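Local coordinates for protein enterochelin esterase (Salmonella enterica subsp. enterica serovar Typhimurium, PDB 3MGA) that probably hydrolyses the ester bonds of the siderophore enterobactin in its iron-loaded form, so that the iron can be released, at residues 215-220 / 387-392; 221-226 / 230-235; 298-303 / 341-346. All coordinates share one frame; numbering follows the deposited sequence. Where two conformers were deposited one is given.

Overall arrangement
The N-terminal part of the chain forms two antiparallel sheets. All three contacts lie in the esterase part that follows, which is built round a mixed sheet. Contact 1 opens at 215-220, at the end of helix 210-216, and closes only at 387-392, on helix 385-399. The other two fall within this long loop, one after the other, and none cross. Contact 2 joins helix 220-228 to the loop that leads into strand 236-240, and it starts where segment 215-220 stops. Contact 3 joins the end of helix 290-301 to the lead-in of strand 344-350. Its centre lies about 23 Å from the centre of each of the others.

Contact 1. Residues 215-220 / 387-392; sequences ENMPVW and CWRGGL
Met217, a selenomethionine, turns CG anti to its backbone N (chi1 -174°); with chi2 also extended (164°), the selenium reaches across to Arg389. Arg389 has CG between its backbone N and its carbonyl carbon (chi1 82°), and its chain is extended from there to NE. The two side chains cross at about a right angle. The selenium meets the aliphatic part of the arginine: Met217 SE lies 4.0 Å from Arg389 CD and 4.1 Å from Arg389 CB. Met217 was deposited in two conformers, so this touch belongs to one of them and is less certain.

The charged end of Arg389 is occupied elsewhere. Its NE bonds to Gln160 OE1, and NH1 makes a weak hydrogen bond to a di(hydroxyethyl)ether molecule, probably from the crystallisation liquor. A second, looser touch is purely apolar, with Val219 CG2 4.4 Å from Leu392 CD1. No hydrogen bond links the two segments. Trp163 touches Met217 and Val219, while Trp213 of helix 210-216 touches Arg389 and Leu392.

The loop between helices 210-216 and 220-228 is thus laid against helix 385-399. Leu392 is a neighbour, though not a contact, of Gly287, Ser289 and Gly291, which fit a nucleophile elbow. Such an elbow, beside a mixed sheet flanked by helices, is the hallmark of the alpha/beta-hydrolase fold.

Contact 2. Residues 221-226 / 230-235; sequences PALASL and RLLPGA
Leu226 and Leu231 bracket a Schellman motif that ends helix 220-228. Arg230 is the first residue to leave helical angles, and its positive phi (72°) turns the chain back toward the last helical turn. This reversal brings Leu231 and Leu232 up to the helix residues just passed.

The side chains of Leu226 and Leu232 meet at a slant. One methyl of Leu232 does most of the touching: Leu232 CD1 lies 3.5 Å from Leu226 CB, against the base of the side chain. The same Leu232 CD1 is 3.9 Å from Leu226 CD1, so it meets both the root and one branch of that leucine. Leu232 CD1 also lies 4.1 Å from Leu223 CD2, one helical turn further back. Leu223 and Leu226 both have CG anti to the carbonyl carbon and beside the backbone N, which leaves their branches along the same flank of the helix. Leu232 therefore packs against both residues, i and i+3.

Leu231 approaches Leu226 differently. Leu231 CD1 comes within 4.2 Å of Leu226 CD2, the apolar pairing that commonly accompanies a Schellman turn. Around these leucines, helix 385-399 supplies Leu396, which touches Leu223 and Leu232, and Thr393, which touches Leu226. Tyr237 of strand 236-240 meets Leu223 and Leu232. The turn thus ties helix 220-228 to the approach of that strand.

The polar centre is the carbonyl of Leu226. Leu232 N adds a weak, bent bond to Leu226 O. The stronger bond is Leu231 N to Leu226 O, 2.9 Å long, with the nitrogen nearly in line with the C=O bond (C=O...N angle 165°).

Contact 3. Residues 298-303 / 341-346; sequences AGLNWP and RGLRIV
Pro303 and Leu343 bring their CA atoms to 6.8 Å, where the end of helix 290-301 comes up to the lead-in of strand 344-350. Trp302 is the first residue to leave helical angles, although Trp302 N still bonds to Ala298 O. The next residue, Pro303, has no N-H to offer to the carbonyl of Gly299.

Leu343 carries the contact from the strand side. Its CG stands beside the backbone N, anti to the carbonyl carbon (chi1 -62°), and the forked end is directed at the helix. Gly299 has no side chain, so the leucine rests directly on the helix backbone. Both of its methyls bear on the same carbonyl oxygen: Leu343 CD1 is 3.4 Å from Gly299 O, and Leu343 CD2 is 3.5 Å from Gly299 O. This is van der Waals packing against a polar atom.

Each methyl also has an apolar neighbour. Leu343 CD2 lies 3.8 Å from Pro303 CB, a carbon of the proline ring. Leu343 CD1 lies 4.2 Å from Leu300 CD2, the end of a side chain that starts away from the strand and bends back. No hydrogen bond joins the segments.

The backbone of Leu343 is itself held by hydrogen bonding with Ser373, at the start of the neighbouring strand 373-379. Trp302, which points away from this contact, touches Leu260 and Gln263 of helix 256-273. Helix 290-301 follows strand 284-288 through the probable nucleophile elbow. Its C-terminal end is here packed against the residue that leads into strand 344-350, an inner strand of the sheet, in a helix-on-sheet layer of the alpha/beta-hydrolase fold.

Contact 1. Residues 215-220 / 387-392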
loop_
_atom_site.group_PDB
_atom_site.type_symbol
_atom_site.label_atom_id
_atom_site.label_comp_id
_atom_site.label_asym_id
_atom_site.label_seq_id
_atom_site.Cartn_x
_atom_site.Cartn_y
_atom_site.Cartn_z
ATOM N N GLU A 215 9.988 -2.742 8.535
ATOM C CA GLU A 215 10.242 -1.630 9.460
ATOM C C GLU A 215 9.065 -0.658 9.688
ATOM O O GLU A 215 8.629 -0.473 10.831
ATOM C CB GLU A 215 11.496 -0.861 9.006
ATOM C CG GLU A 215 12.751 -1.770 8.923
ATOM C CD GLU A 215 14.038 -1.044 8.513
ATOM O OE1 GLU A 215 13.972 0.106 8.014
ATOM O OE2 GLU A 215 15.126 -1.649 8.680
ATOM N N ASN A 216 8.560 -0.033 8.627
ATOM C CA ASN A 216 7.458 0.938 8.771
ATOM C C ASN A 216 6.150 0.319 9.260
ATOM O O ASN A 216 5.450 0.885 10.095
ATOM C CB ASN A 216 7.180 1.659 7.455
ATOM C CG ASN A 216 8.413 2.300 6.870
ATOM O OD1 ASN A 216 9.424 1.640 6.681
ATOM N ND2 ASN A 216 8.321 3.581 6.537
HETATM N N MSE A 217 5.847 -0.865 8.759
HETATM C CA MSE A 217 4.619 -1.537 9.119
HETATM C C MSE A 217 4.919 -3.037 9.152
HETATM O O MSE A 217 4.564 -3.769 8.229
HETATM C CB MSE A 217 3.579 -1.130 8.081
HETATM C CG MSE A 217 2.178 -1.573 8.304
HETATM SE SE MSE A 217 1.030 -0.498 7.142
HETATM C CE MSE A 217 1.175 1.185 8.081
ATOM N N PRO A 218 5.604 -3.492 10.226
ATOM C CA PRO A 218 6.025 -4.905 10.388
ATOM C C PRO A 218 4.922 -5.929 10.198
ATOM O O PRO A 218 3.925 -5.919 10.912
ATOM C CB PRO A 218 6.601 -4.954 11.814
ATOM C CG PRO A 218 6.998 -3.544 12.108
ATOM C CD PRO A 218 5.950 -2.699 11.421
ATOM N N VAL A 219 5.134 -6.817 9.233
ATOM C CA VAL A 219 4.159 -7.836 8.871
ATOM C C VAL A 219 4.220 -9.115 9.727
ATOM O O VAL A 219 3.288 -9.915 9.701
ATOM C CB VAL A 219 4.358 -8.209 7.381
ATOM C CG1 VAL A 219 5.649 -9.007 7.197
ATOM C CG2 VAL A 219 3.180 -8.978 6.840
ATOM N N TRP A 220 5.272 -9.277 10.530
ATOM C CA TRP A 220 5.452 -10.524 11.310
ATOM C C TRP A 220 4.275 -10.866 12.250
ATOM O O TRP A 220 3.720 -11.968 12.175
ATOM C CB TRP A 220 6.728 -10.498 12.160
ATOM C CG TRP A 220 7.876 -9.666 11.658
ATOM C CD1 TRP A 220 8.430 -8.600 12.295
ATOM C CD2 TRP A 220 8.593 -9.811 10.424
ATOM N NE1 TRP A 220 9.458 -8.086 11.552
ATOM C CE2 TRP A 220 9.581 -8.810 10.399
ATOM C CE3 TRP A 220 8.504 -10.691 9.346
ATOM C CZ2 TRP A 220 10.476 -8.670 9.342
ATOM C CZ3 TRP A 220 9.397 -10.546 8.292
ATOM C CH2 TRP A 220 10.361 -9.546 8.298
ATOM N N CYS A 387 -4.370 0.260 3.625
ATOM C CA CYS A 387 -5.310 -0.678 3.009
ATOM C C CYS A 387 -4.571 -1.905 2.521
ATOM O O CYS A 387 -5.029 -3.042 2.723
ATOM C CB CYS A 387 -6.046 -0.048 1.817
ATOM S SG CYS A 387 -7.013 1.423 2.194
ATOM N N TRP A 388 -3.423 -1.687 1.871
ATOM C CA TRP A 388 -2.657 -2.809 1.331
ATOM C C TRP A 388 -2.274 -3.821 2.393
ATOM O O TRP A 388 -2.258 -5.010 2.118
ATOM C CB TRP A 388 -1.368 -2.389 0.606
ATOM C CG TRP A 388 -1.496 -1.381 -0.489
ATOM C CD1 TRP A 388 -2.524 -1.242 -1.361
ATOM C CD2 TRP A 388 -0.475 -0.472 -0.928
ATOM N NE1 TRP A 388 -2.250 -0.240 -2.266
ATOM C CE2 TRP A 388 -0.988 0.235 -2.028
ATOM C CE3 TRP A 388 0.815 -0.165 -0.472
ATOM C CZ2 TRP A 388 -0.263 1.239 -2.678
ATOM C CZ3 TRP A 388 1.535 0.842 -1.122
ATOM C CH2 TRP A 388 0.997 1.522 -2.210
ATOM N N ARG A 389 -1.967 -3.372 3.605
ATOM C CA ARG A 389 -1.544 -4.322 4.643
ATOM C C ARG A 389 -2.578 -5.429 4.832
ATOM O O ARG A 389 -2.218 -6.584 5.043
ATOM C CB ARG A 389 -1.272 -3.639 5.989
ATOM C CG ARG A 389 -2.511 -3.366 6.839
ATOM C CD ARG A 389 -2.143 -2.696 8.126
ATOM N NE ARG A 389 -3.280 -2.590 9.034
ATOM C CZ ARG A 389 -3.201 -2.132 10.281
ATOM N NH1 ARG A 389 -4.287 -2.081 11.039
ATOM N NH2 ARG A 389 -2.039 -1.729 10.776
ATOM N N GLY A 390 -3.860 -5.071 4.753
ATOM C CA GLY A 390 -4.943 -6.042 4.921
ATOM C C GLY A 390 -5.117 -6.921 3.702
ATOM O O GLY A 390 -5.421 -8.103 3.811
ATOM N N GLY A 391 -4.936 -6.337 2.525
ATOM C CA GLY A 391 -5.074 -7.089 1.282
ATOM C C GLY A 391 -3.907 -8.032 1.100
ATOM O O GLY A 391 -4.003 -9.035 0.383
ATOM N N LEU A 392 -2.800 -7.709 1.755
ATOM C CA LEU A 392 -1.610 -8.526 1.664
ATOM C C LEU A 392 -1.922 -9.869 2.343
ATOM O O LEU A 392 -1.699 -10.929 1.765
ATOM C CB LEU A 392 -0.428 -7.840 2.358
ATOM C CG LEU A 392 0.985 -8.130 1.836
ATOM C CD1 LEU A 392 2.017 -7.626 2.870
ATOM C CD2 LEU A 392 1.220 -9.588 1.537
#

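Contact 2. Residues 221-226 / 230-235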
loop_
_atom_site.group_PDB
_atom_site.type_symbol
_atom_site.label_atom_id
_atom_site.label_comp_id
_atom_site.label_asym_id
_atom_site.label_seq_id
_atom_site.Cartn_x
_atom_site.Cartn_y
_atom_site.Cartn_z
ATOM N N PRO A 221 3.901 -9.931 13.153
ATOM C CA PRO A 221 2.813 -10.247 14.075
ATOM C C PRO A 221 1.533 -10.712 13.388
ATOM O O PRO A 221 0.894 -11.656 13.864
ATOM C CB PRO A 221 2.589 -8.931 14.829
ATOM C CG PRO A 221 3.889 -8.202 14.712
ATOM C CD PRO A 221 4.423 -8.569 13.368
ATOM N N ALA A 222 1.175 -10.064 12.277
ATOM C CA ALA A 222 -0.036 -10.416 11.526
ATOM C C ALA A 222 0.076 -11.796 10.895
ATOM O O ALA A 222 -0.893 -12.558 10.878
ATOM C CB ALA A 222 -0.327 -9.380 10.459
ATOM N N LEU A 223 1.257 -12.114 10.372
ATOM C CA LEU A 223 1.493 -13.419 9.744
ATOM C C LEU A 223 1.464 -14.552 10.768
ATOM O O LEU A 223 0.856 -15.595 10.532
ATOM C CB LEU A 223 2.827 -13.425 9.007
ATOM C CG LEU A 223 2.936 -12.495 7.805
ATOM C CD1 LEU A 223 4.370 -12.480 7.286
ATOM C CD2 LEU A 223 1.961 -12.917 6.720
ATOM N N ALA A 224 2.129 -14.348 11.897
ATOM C CA ALA A 224 2.166 -15.362 12.952
ATOM C C ALA A 224 0.763 -15.594 13.513
ATOM O O ALA A 224 0.385 -16.728 13.810
ATOM C CB ALA A 224 3.144 -14.956 14.069
ATOM N N SER A 225 -0.010 -14.521 13.645
ATOM C CA SER A 225 -1.374 -14.628 14.151
ATOM C C SER A 225 -2.230 -15.496 13.225
ATOM O O SER A 225 -2.943 -16.370 13.684
ATOM C CB SER A 225 -2.003 -13.245 14.297
ATOM O OG SER A 225 -3.325 -13.350 14.791
ATOM N N LEU A 226 -2.158 -15.245 11.922
ATOM C CA LEU A 226 -2.923 -16.030 10.949
ATOM C C LEU A 226 -2.467 -17.488 10.908
ATOM O O LEU A 226 -3.281 -18.398 10.717
ATOM C CB LEU A 226 -2.868 -15.391 9.569
ATOM C CG LEU A 226 -3.642 -14.076 9.514
ATOM C CD1 LEU A 226 -3.500 -13.405 8.145
ATOM C CD2 LEU A 226 -5.107 -14.311 9.858
ATOM N N ARG A 230 -4.553 -21.109 12.044
ATOM C CA ARG A 230 -4.609 -22.139 11.002
ATOM C C ARG A 230 -5.235 -21.589 9.720
ATOM O O ARG A 230 -5.762 -22.340 8.899
ATOM C CB ARG A 230 -5.296 -23.423 11.507
ATOM C CG ARG A 230 -4.686 -23.914 12.829
ATOM C CD ARG A 230 -5.204 -25.268 13.324
ATOM N NE ARG A 230 -4.631 -26.406 12.594
ATOM C CZ ARG A 230 -5.174 -27.000 11.528
ATOM N NH1 ARG A 230 -4.544 -28.025 10.963
ATOM N NH2 ARG A 230 -6.337 -26.587 11.019
ATOM N N LEU A 231 -5.142 -20.266 9.553
ATOM C CA LEU A 231 -5.673 -19.587 8.376
ATOM C C LEU A 231 -4.580 -19.369 7.312
ATOM O O LEU A 231 -4.857 -18.897 6.217
ATOM C CB LEU A 231 -6.363 -18.281 8.771
ATOM C CG LEU A 231 -7.654 -18.467 9.591
ATOM C CD1 LEU A 231 -8.236 -17.129 10.001
ATOM C CD2 LEU A 231 -8.716 -19.290 8.824
ATOM N N LEU A 232 -3.343 -19.699 7.660
ATOM C CA LEU A 232 -2.208 -19.656 6.733
ATOM C C LEU A 232 -1.352 -20.866 7.085
ATOM O O LEU A 232 -1.311 -21.282 8.237
ATOM C CB LEU A 232 -1.361 -18.381 6.851
ATOM C CG LEU A 232 -1.857 -17.016 6.369
ATOM C CD1 LEU A 232 -0.835 -15.951 6.752
ATOM C CD2 LEU A 232 -2.119 -16.965 4.858
ATOM N N PRO A 233 -0.674 -21.443 6.095
ATOM C CA PRO A 233 0.170 -22.587 6.374
ATOM C C PRO A 233 1.531 -22.129 6.875
ATOM O O PRO A 233 1.899 -20.967 6.666
ATOM C CB PRO A 233 0.326 -23.222 5.000
ATOM C CG PRO A 233 0.341 -22.044 4.064
ATOM C CD PRO A 233 -0.602 -21.031 4.681
ATOM N N GLY A 234 2.266 -23.008 7.549
ATOM C CA GLY A 234 3.610 -22.658 7.981
ATOM C C GLY A 234 4.365 -22.365 6.699
ATOM O O GLY A 234 4.388 -23.191 5.796
ATOM N N ALA A 235 4.974 -21.191 6.608
ATOM C CA ALA A 235 5.658 -20.786 5.386
ATOM C C ALA A 235 7.007 -20.161 5.637
ATOM O O ALA A 235 7.464 -20.085 6.765
ATOM C CB ALA A 235 4.773 -19.792 4.615
#

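Contact 3. Residues 298-303 / 341-346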
loop_
_atom_site.group_PDB
_atom_site.type_symbol
_atom_site.label_atom_id
_atom_site.label_comp_id
_atom_site.label_asym_id
_atom_site.label_seq_id
_atom_site.Cartn_x
_atom_site.Cartn_y
_atom_site.Cartn_z
ATOM N N ALA A 298 6.734 -11.201 -13.158
ATOM C CA ALA A 298 7.480 -12.391 -12.731
ATOM C C ALA A 298 6.682 -13.660 -13.020
ATOM O O ALA A 298 7.197 -14.598 -13.605
ATOM C CB ALA A 298 7.814 -12.311 -11.245
ATOM N N GLY A 299 5.423 -13.679 -12.593
ATOM C CA GLY A 299 4.551 -14.823 -12.823
ATOM C C GLY A 299 4.329 -15.099 -14.299
ATOM O O GLY A 299 4.251 -16.262 -14.718
ATOM N N LEU A 300 4.213 -14.029 -15.083
ATOM C CA LEU A 300 4.016 -14.144 -16.524
ATOM C C LEU A 300 5.251 -14.686 -17.250
ATOM O O LEU A 300 5.111 -15.480 -18.174
ATOM C CB LEU A 300 3.618 -12.794 -17.132
ATOM C CG LEU A 300 2.228 -12.247 -16.794
ATOM C CD1 LEU A 300 2.067 -10.837 -17.348
ATOM C CD2 LEU A 300 1.131 -13.164 -17.334
ATOM N N ASN A 301 6.450 -14.273 -16.835
ATOM C CA ASN A 301 7.682 -14.731 -17.494
ATOM C C ASN A 301 8.301 -16.019 -16.933
ATOM O O ASN A 301 8.938 -16.768 -17.682
ATOM C CB ASN A 301 8.744 -13.623 -17.547
ATOM C CG ASN A 301 8.323 -12.446 -18.418
ATOM O OD1 ASN A 301 8.778 -12.313 -19.560
ATOM N ND2 ASN A 301 7.409 -11.626 -17.911
ATOM N N TRP A 302 8.115 -16.282 -15.641
ATOM C CA TRP A 302 8.667 -17.493 -15.017
ATOM C C TRP A 302 7.598 -18.214 -14.190
ATOM O O TRP A 302 7.718 -18.331 -12.961
ATOM C CB TRP A 302 9.877 -17.137 -14.155
ATOM C CG TRP A 302 10.955 -16.481 -14.936
ATOM C CD1 TRP A 302 11.916 -17.101 -15.684
ATOM C CD2 TRP A 302 11.183 -15.076 -15.074
ATOM N NE1 TRP A 302 12.728 -16.167 -16.275
ATOM C CE2 TRP A 302 12.304 -14.916 -15.917
ATOM C CE3 TRP A 302 10.551 -13.936 -14.565
ATOM C CZ2 TRP A 302 12.805 -13.665 -16.265
ATOM C CZ3 TRP A 302 11.046 -12.696 -14.907
ATOM C CH2 TRP A 302 12.166 -12.568 -15.753
ATOM N N PRO A 303 6.546 -18.718 -14.870
ATOM C CA PRO A 303 5.445 -19.393 -14.176
ATOM C C PRO A 303 5.850 -20.735 -13.576
ATOM O O PRO A 303 5.144 -21.265 -12.723
ATOM C CB PRO A 303 4.396 -19.577 -15.277
ATOM C CG PRO A 303 5.176 -19.614 -16.549
ATOM C CD PRO A 303 6.399 -18.767 -16.337
ATOM N N ARG A 341 -0.847 -18.851 -17.584
ATOM C CA ARG A 341 -1.301 -20.234 -17.701
ATOM C C ARG A 341 -0.874 -21.033 -16.474
ATOM O O ARG A 341 0.312 -21.290 -16.265
ATOM C CB ARG A 341 -0.751 -20.862 -18.981
ATOM C CG ARG A 341 -1.237 -22.281 -19.245
ATOM C CD ARG A 341 -0.814 -22.752 -20.628
ATOM N NE ARG A 341 -1.407 -21.933 -21.687
ATOM C CZ ARG A 341 -1.163 -22.087 -22.988
ATOM N NH1 ARG A 341 -1.755 -21.288 -23.869
ATOM N NH2 ARG A 341 -0.331 -23.032 -23.412
ATOM N N GLY A 342 -1.857 -21.420 -15.665
ATOM C CA GLY A 342 -1.606 -22.172 -14.442
ATOM C C GLY A 342 -1.369 -21.254 -13.255
ATOM O O GLY A 342 -1.201 -21.720 -12.129
ATOM N N LEU A 343 -1.365 -19.946 -13.506
ATOM C CA LEU A 343 -1.144 -18.960 -12.461
ATOM C C LEU A 343 -2.408 -18.672 -11.680
ATOM O O LEU A 343 -3.507 -18.732 -12.224
ATOM C CB LEU A 343 -0.659 -17.627 -13.047
ATOM C CG LEU A 343 0.660 -17.554 -13.817
ATOM C CD1 LEU A 343 0.895 -16.112 -14.285
ATOM C CD2 LEU A 343 1.810 -18.034 -12.962
ATOM N N ARG A 344 -2.244 -18.376 -10.397
ATOM C CA ARG A 344 -3.363 -17.987 -9.555
ATOM C C ARG A 344 -3.033 -16.510 -9.328
ATOM O O ARG A 344 -1.933 -16.184 -8.899
ATOM C CB ARG A 344 -3.424 -18.775 -8.245
ATOM C CG ARG A 344 -2.850 -20.196 -8.332
ATOM C CD ARG A 344 -3.464 -21.220 -7.352
ATOM N NE ARG A 344 -4.234 -20.650 -6.236
ATOM C CZ ARG A 344 -5.569 -20.736 -6.133
ATOM N NH1 ARG A 344 -6.283 -21.409 -7.044
ATOM N NH2 ARG A 344 -6.202 -20.192 -5.102
ATOM N N ILE A 345 -3.954 -15.613 -9.653
ATOM C CA ILE A 345 -3.665 -14.190 -9.538
ATOM C C ILE A 345 -4.691 -13.415 -8.732
ATOM O O ILE A 345 -5.891 -13.527 -8.974
ATOM C CB ILE A 345 -3.577 -13.539 -10.947
ATOM C CG1 ILE A 345 -2.613 -14.316 -11.849
ATOM C CG2 ILE A 345 -3.151 -12.112 -10.845
ATOM C CD1 ILE A 345 -2.497 -13.750 -13.240
ATOM N N VAL A 346 -4.203 -12.671 -7.743
ATOM C CA VAL A 346 -5.031 -11.798 -6.941
ATOM C C VAL A 346 -4.706 -10.416 -7.497
ATOM O O VAL A 346 -3.546 -9.995 -7.513
ATOM C CB VAL A 346 -4.705 -11.861 -5.445
ATOM C CG1 VAL A 346 -5.430 -10.729 -4.697
ATOM C CG2 VAL A 346 -5.073 -13.221 -4.870
#